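Local coordinates for arsenate reductase (ArsC) (Archaeoglobus fulgidus, PDB 1Y1L), which probably reduces arsenate to arsenite in arsenical resistance and belongs to the low molecular weight protein tyrosine phosphatase family, at residues 39-44 against 105-110; 14-19 against 116-121. All blocks are in the same frame, centred on the assembly; numbering follows the deposited sequence.

The chain starts with strand 2-6, passes through the phosphate-binding loop of the family and enters helix 12-21, the first partner of contact 2. It then runs through strand 29-33 to residues 39-44, where helix 42-49 begins and contact 1 opens. Strands 73-77 and 91-95 complete the parallel sheet, and the C77-C82 disulfide ties the end of strand 73-77 to the loop that follows. Helix 106-121 closes both contacts. Its first turns meet 39-44, and its last turns meet helix 12-21. The loop closed by contact 1 therefore lies wholly within the longer one closed by contact 2. M15 joins them, packing on V44 and on the backbone of Y107, so three helices are tied together.

Contact 1: 39-44 against 105-110; sequences RVDETV and GTYRRV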
loop_
_atom_site.group_PDB
_atom_site.type_symbol
_atom_site.label_atom_id
_atom_site.label_comp_id
_atom_site.label_asym_id
_atom_site.label_seq_id
_atom_site.Cartn_x
_atom_site.Cartn_y
_atom_site.Cartn_z
ATOM N N ARG A 39 -3.064 -24.931 15.678
ATOM C CA ARG A 39 -4.363 -25.554 15.410
ATOM C C ARG A 39 -5.439 -24.713 14.736
ATOM O O ARG A 39 -5.493 -23.501 14.909
ATOM C CB ARG A 39 -4.947 -26.098 16.728
ATOM C CG ARG A 39 -4.970 -25.107 17.937
ATOM C CD ARG A 39 -5.822 -23.836 17.692
ATOM N NE ARG A 39 -6.141 -23.073 18.905
ATOM C CZ ARG A 39 -6.529 -21.796 18.919
ATOM N NH1 ARG A 39 -6.811 -21.196 20.070
ATOM N NH2 ARG A 39 -6.601 -21.102 17.789
ATOM N N VAL A 40 -6.309 -25.371 13.979
ATOM C CA VAL A 40 -7.420 -24.665 13.354
ATOM C C VAL A 40 -8.476 -24.608 14.449
ATOM O O VAL A 40 -8.639 -25.562 15.214
ATOM C CB VAL A 40 -7.954 -25.397 12.105
ATOM C CG1 VAL A 40 -9.339 -24.898 11.741
ATOM C CG2 VAL A 40 -7.031 -25.136 10.943
ATOM N N ASP A 41 -9.155 -23.474 14.544
ATOM C CA ASP A 41 -10.166 -23.259 15.568
ATOM C C ASP A 41 -11.139 -24.406 15.674
ATOM O O ASP A 41 -11.626 -24.922 14.664
ATOM C CB ASP A 41 -10.941 -21.940 15.352
ATOM C CG ASP A 41 -11.389 -21.406 16.692
ATOM O OD1 ASP A 41 -12.304 -21.988 17.304
ATOM O OD2 ASP A 41 -10.808 -20.400 17.139
ATOM N N GLU A 42 -11.408 -24.796 16.915
ATOM C CA GLU A 42 -12.325 -25.885 17.201
ATOM C C GLU A 42 -13.774 -25.440 17.005
ATOM O O GLU A 42 -14.632 -26.253 16.655
ATOM C CB GLU A 42 -12.096 -26.406 18.616
ATOM C CG GLU A 42 -10.646 -26.824 18.892
ATOM C CD GLU A 42 -10.130 -27.921 17.949
ATOM O OE1 GLU A 42 -10.875 -28.891 17.675
ATOM O OE2 GLU A 42 -8.968 -27.818 17.492
ATOM N N THR A 43 -14.044 -24.156 17.228
ATOM C CA THR A 43 -15.391 -23.632 17.047
ATOM C C THR A 43 -15.743 -23.682 15.580
ATOM O O THR A 43 -16.888 -23.966 15.201
ATOM C CB THR A 43 -15.482 -22.185 17.472
ATOM O OG1 THR A 43 -14.942 -22.058 18.789
ATOM C CG2 THR A 43 -16.931 -21.721 17.470
ATOM N N VAL A 44 -14.740 -23.368 14.764
ATOM C CA VAL A 44 -14.880 -23.347 13.315
ATOM C C VAL A 44 -15.114 -24.719 12.717
ATOM O O VAL A 44 -16.049 -24.903 11.935
ATOM C CB VAL A 44 -13.646 -22.731 12.639
ATOM C CG1 VAL A 44 -13.815 -22.760 11.127
ATOM C CG2 VAL A 44 -13.467 -21.306 13.104
ATOM N N GLY A 105 -21.892 -17.216 19.977
ATOM C CA GLY A 105 -22.543 -17.208 18.681
ATOM C C GLY A 105 -21.858 -16.271 17.706
ATOM O O GLY A 105 -22.169 -16.292 16.517
ATOM N N THR A 106 -20.959 -15.424 18.213
ATOM C CA THR A 106 -20.211 -14.472 17.388
ATOM C C THR A 106 -19.555 -15.177 16.212
ATOM O O THR A 106 -19.473 -14.622 15.119
ATOM C CB THR A 106 -19.145 -13.727 18.226
ATOM O OG1 THR A 106 -19.793 -12.741 19.042
ATOM C CG2 THR A 106 -18.124 -13.034 17.343
ATOM N N TYR A 107 -19.074 -16.392 16.445
ATOM C CA TYR A 107 -18.459 -17.176 15.397
ATOM C C TYR A 107 -19.450 -17.436 14.267
ATOM O O TYR A 107 -19.107 -17.334 13.096
ATOM C CB TYR A 107 -17.988 -18.497 15.955
ATOM C CG TYR A 107 -16.568 -18.475 16.402
ATOM C CD1 TYR A 107 -16.183 -17.791 17.543
ATOM C CD2 TYR A 107 -15.604 -19.174 15.701
ATOM C CE1 TYR A 107 -14.875 -17.809 17.971
ATOM C CE2 TYR A 107 -14.291 -19.196 16.122
ATOM C CZ TYR A 107 -13.932 -18.517 17.252
ATOM O OH TYR A 107 -12.621 -18.557 17.639
ATOM N N ARG A 108 -20.666 -17.831 14.621
ATOM C CA ARG A 108 -21.690 -18.091 13.623
ATOM C C ARG A 108 -21.979 -16.822 12.837
ATOM O O ARG A 108 -22.173 -16.872 11.623
ATOM C CB ARG A 108 -22.968 -18.622 14.283
ATOM C CG ARG A 108 -22.909 -20.110 14.664
ATOM C CD ARG A 108 -24.282 -20.651 15.073
ATOM N NE ARG A 108 -24.325 -22.112 15.112
ATOM C CZ ARG A 108 -23.975 -22.854 16.162
ATOM N NH1 ARG A 108 -24.056 -24.172 16.095
ATOM N NH2 ARG A 108 -23.547 -22.288 17.287
ATOM N N ARG A 109 -22.030 -15.695 13.539
ATOM C CA ARG A 109 -22.273 -14.409 12.899
ATOM C C ARG A 109 -21.152 -14.140 11.883
ATOM O O ARG A 109 -21.408 -13.664 10.771
ATOM C CB ARG A 109 -22.326 -13.301 13.953
ATOM C CG ARG A 109 -22.814 -11.955 13.448
ATOM C CD ARG A 109 -21.696 -10.928 13.502
ATOM N NE ARG A 109 -22.197 -9.642 13.980
ATOM C CZ ARG A 109 -21.953 -9.139 15.189
ATOM N NH1 ARG A 109 -22.471 -7.962 15.523
ATOM N NH2 ARG A 109 -21.177 -9.790 16.057
ATOM N N VAL A 110 -19.914 -14.420 12.282
ATOM C CA VAL A 110 -18.757 -14.242 11.409
ATOM C C VAL A 110 -18.881 -15.182 10.223
ATOM O O VAL A 110 -18.551 -14.820 9.100
ATOM C CB VAL A 110 -17.445 -14.541 12.156
ATOM C CG1 VAL A 110 -16.289 -14.675 11.188
ATOM C CG2 VAL A 110 -17.171 -13.445 13.157
#
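Y107 reaches from the first turn of helix 106-121 to the start of helix 42-49 and meets D41 there. The two side chains approach from opposite directions. Y107 OH donates a hydrogen bond to D41 OD2 at 2.6 Å. The hydroxyl comes from above the carboxylate plane, and the ring and carboxylate planes are 53° apart. T43 lies across the ring. Its CG2 sits over one face, offset toward the rim, in a CH-pi contact 3.7 Å from the Y107 centroid. With T43 chi1 at -51°, OG1 stands beside the backbone N and the methyl takes the position opposite that N, which lays it over the ring. T43 OG1 is hydrogen-bonded to D103 OD1.

D41 is the N-cap of helix 42-49. Its OD1 takes the T43 N-H at 2.8 Å through the anti lone pair. One carboxylate thus caps the helix with one oxygen and holds the tyrosine with the other. The contact joins the N-terminal ends of two helices of the phosphatase fold. V44 CG2 meets the ring at its edge, in plane, 3.8 Å from Y107 CE2. Beyond the two segments, Y107 packs on P99 and L47. V44 leans on A11.

Contact 2: 14-19 against 116-121; sequences VMAEAL and ERVKKL
Helix 12-21 follows the phosphate-binding loop of the low molecular weight phosphatase fold, and here it packs against the last turns of helix 106-121. V118 carries the contact from the C-terminal helix. Its side chain points at residues A16 and L19, which lie one turn apart on the other helix. The two methyls divide the work. V118 CG2 lies against A16, 3.9 Å from A16 O and 4.1 Å from A16 CB. V118 CG1 lies against the backbone of L19, 4.0 Å from L19 C and 4.1 Å from L19 O. V118 chi1 of 171° turns CG1 away from its own N, to the L19 end, and leaves CG2 beside that N, facing A16.

The small side chain of A16 goes with a close approach of the helices. The CA atoms of A16 and V118 are 6.6 Å apart. L19 also points toward V118, but its side-chain atoms stay a little farther off than its carbonyl. The contact is buried and made by van der Waals packing, partly of methyls on backbone carbonyls. I114 extends it, packing on A16 and M15, and L111 packs on M15 and L19. V118 also touches M23. R117 lies on the same turn and makes a cation-pi contact with W94. The arrangement is helix-on-helix packing in a parallel alpha/beta fold, with the strand order 2-1-3-4 of the low molecular weight phosphatases.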
loop_
_atom_site.group_PDB
_atom_site.type_symbol
_atom_site.label_atom_id
_atom_site.label_comp_id
_atom_site.label_asym_id
_atom_site.label_seq_id
_atom_site.Cartn_x
_atom_site.Cartn_y
_atom_site.Cartn_z
ATOM N N VAL A 14 -10.014 -20.045 7.046
ATOM C CA VAL A 14 -10.510 -21.384 6.827
ATOM C C VAL A 14 -11.992 -21.443 6.490
ATOM O O VAL A 14 -12.415 -22.328 5.763
ATOM C CB VAL A 14 -10.257 -22.258 8.057
ATOM C CG1 VAL A 14 -10.656 -23.691 7.762
ATOM C CG2 VAL A 14 -8.792 -22.156 8.490
ATOM N N MET A 15 -12.790 -20.562 7.077
ATOM C CA MET A 15 -14.217 -20.574 6.801
ATOM C C MET A 15 -14.484 -20.221 5.352
ATOM O O MET A 15 -15.169 -20.965 4.648
ATOM C CB MET A 15 -14.982 -19.602 7.713
ATOM C CG MET A 15 -15.088 -20.032 9.176
ATOM S SD MET A 15 -15.926 -18.810 10.230
ATOM C CE MET A 15 -16.796 -19.843 11.384
ATOM N N ALA A 16 -13.968 -19.073 4.916
ATOM C CA ALA A 16 -14.168 -18.610 3.548
ATOM C C ALA A 16 -13.782 -19.674 2.518
ATOM O O ALA A 16 -14.496 -19.872 1.526
ATOM C CB ALA A 16 -13.402 -17.336 3.313
ATOM N N GLU A 17 -12.656 -20.348 2.761
ATOM C CA GLU A 17 -12.185 -21.396 1.869
ATOM C C GLU A 17 -13.258 -22.457 1.662
ATOM O O GLU A 17 -13.754 -22.642 0.553
ATOM C CB GLU A 17 -10.914 -22.029 2.425
ATOM C CG GLU A 17 -10.471 -23.267 1.698
ATOM C CD GLU A 17 -9.156 -23.831 2.233
ATOM O OE1 GLU A 17 -8.457 -24.550 1.475
ATOM O OE2 GLU A 17 -8.813 -23.567 3.413
ATOM N N ALA A 18 -13.627 -23.128 2.752
ATOM C CA ALA A 18 -14.626 -24.196 2.746
ATOM C C ALA A 18 -15.961 -23.792 2.126
ATOM O O ALA A 18 -16.579 -24.582 1.409
ATOM C CB ALA A 18 -14.833 -24.718 4.157
ATOM N N LEU A 19 -16.428 -22.591 2.442
ATOM C CA LEU A 19 -17.682 -22.101 1.895
ATOM C C LEU A 19 -17.575 -21.820 0.397
ATOM O O LEU A 19 -18.522 -22.045 -0.374
ATOM C CB LEU A 19 -18.088 -20.837 2.629
ATOM C CG LEU A 19 -18.531 -21.139 4.046
ATOM C CD1 LEU A 19 -18.520 -19.867 4.827
ATOM C CD2 LEU A 19 -19.921 -21.746 4.039
ATOM N N GLU A 116 -22.108 -14.599 3.069
ATOM C CA GLU A 116 -22.793 -13.607 2.252
ATOM C C GLU A 116 -21.797 -13.036 1.256
ATOM O O GLU A 116 -22.153 -12.707 0.124
ATOM C CB GLU A 116 -23.311 -12.471 3.132
ATOM C CG GLU A 116 -23.927 -11.316 2.353
ATOM C CD GLU A 116 -23.612 -9.952 2.963
ATOM O OE1 GLU A 116 -24.288 -9.557 3.933
ATOM O OE2 GLU A 116 -22.688 -9.264 2.474
ATOM N N ARG A 117 -20.560 -12.877 1.709
ATOM C CA ARG A 117 -19.508 -12.326 0.878
ATOM C C ARG A 117 -18.979 -13.333 -0.123
ATOM O O ARG A 117 -18.700 -12.970 -1.262
ATOM C CB ARG A 117 -18.375 -11.748 1.738
ATOM C CG ARG A 117 -18.824 -10.547 2.570
ATOM C CD ARG A 117 -17.727 -9.941 3.426
ATOM N NE ARG A 117 -17.011 -8.864 2.743
ATOM C CZ ARG A 117 -16.560 -7.761 3.342
ATOM N NH1 ARG A 117 -15.914 -6.846 2.635
ATOM N NH2 ARG A 117 -16.757 -7.564 4.642
ATOM N N VAL A 118 -18.811 -14.584 0.292
ATOM C CA VAL A 118 -18.318 -15.602 -0.628
ATOM C C VAL A 118 -19.355 -15.835 -1.719
ATOM O O VAL A 118 -19.019 -15.897 -2.892
ATOM C CB VAL A 118 -17.990 -16.928 0.091
ATOM C CG1 VAL A 118 -17.699 -18.016 -0.921
ATOM C CG2 VAL A 118 -16.770 -16.749 0.984
ATOM N N LYS A 119 -20.612 -15.958 -1.314
ATOM C CA LYS A 119 -21.733 -16.169 -2.228
ATOM C C LYS A 119 -21.715 -15.091 -3.300
ATOM O O LYS A 119 -21.786 -15.387 -4.493
ATOM C CB LYS A 119 -23.042 -16.108 -1.434
ATOM C CG LYS A 119 -24.325 -16.235 -2.228
ATOM C CD LYS A 119 -25.492 -16.396 -1.268
ATOM C CE LYS A 119 -26.827 -16.380 -1.985
ATOM N NZ LYS A 119 -27.123 -15.041 -2.584
ATOM N N LYS A 120 -21.637 -13.844 -2.856
ATOM C CA LYS A 120 -21.594 -12.697 -3.746
ATOM C C LYS A 120 -20.346 -12.776 -4.653
ATOM O O LYS A 120 -20.446 -12.644 -5.879
ATOM C CB LYS A 120 -21.581 -11.423 -2.898
ATOM C CG LYS A 120 -21.645 -10.137 -3.682
ATOM C CD LYS A 120 -21.458 -8.924 -2.775
ATOM C CE LYS A 120 -21.229 -7.653 -3.597
ATOM N NZ LYS A 120 -20.966 -6.459 -2.748
ATOM N N LEU A 121 -19.184 -13.013 -4.041
ATOM C CA LEU A 121 -17.909 -13.119 -4.756
ATOM C C LEU A 121 -17.898 -14.215 -5.805
ATOM O O LEU A 121 -17.221 -14.090 -6.817
ATOM C CB LEU A 121 -16.752 -13.375 -3.777
ATOM C CG LEU A 121 -15.371 -13.677 -4.380
ATOM C CD1 LEU A 121 -14.887 -12.492 -5.210
ATOM C CD2 LEU A 121 -14.365 -14.015 -3.295
#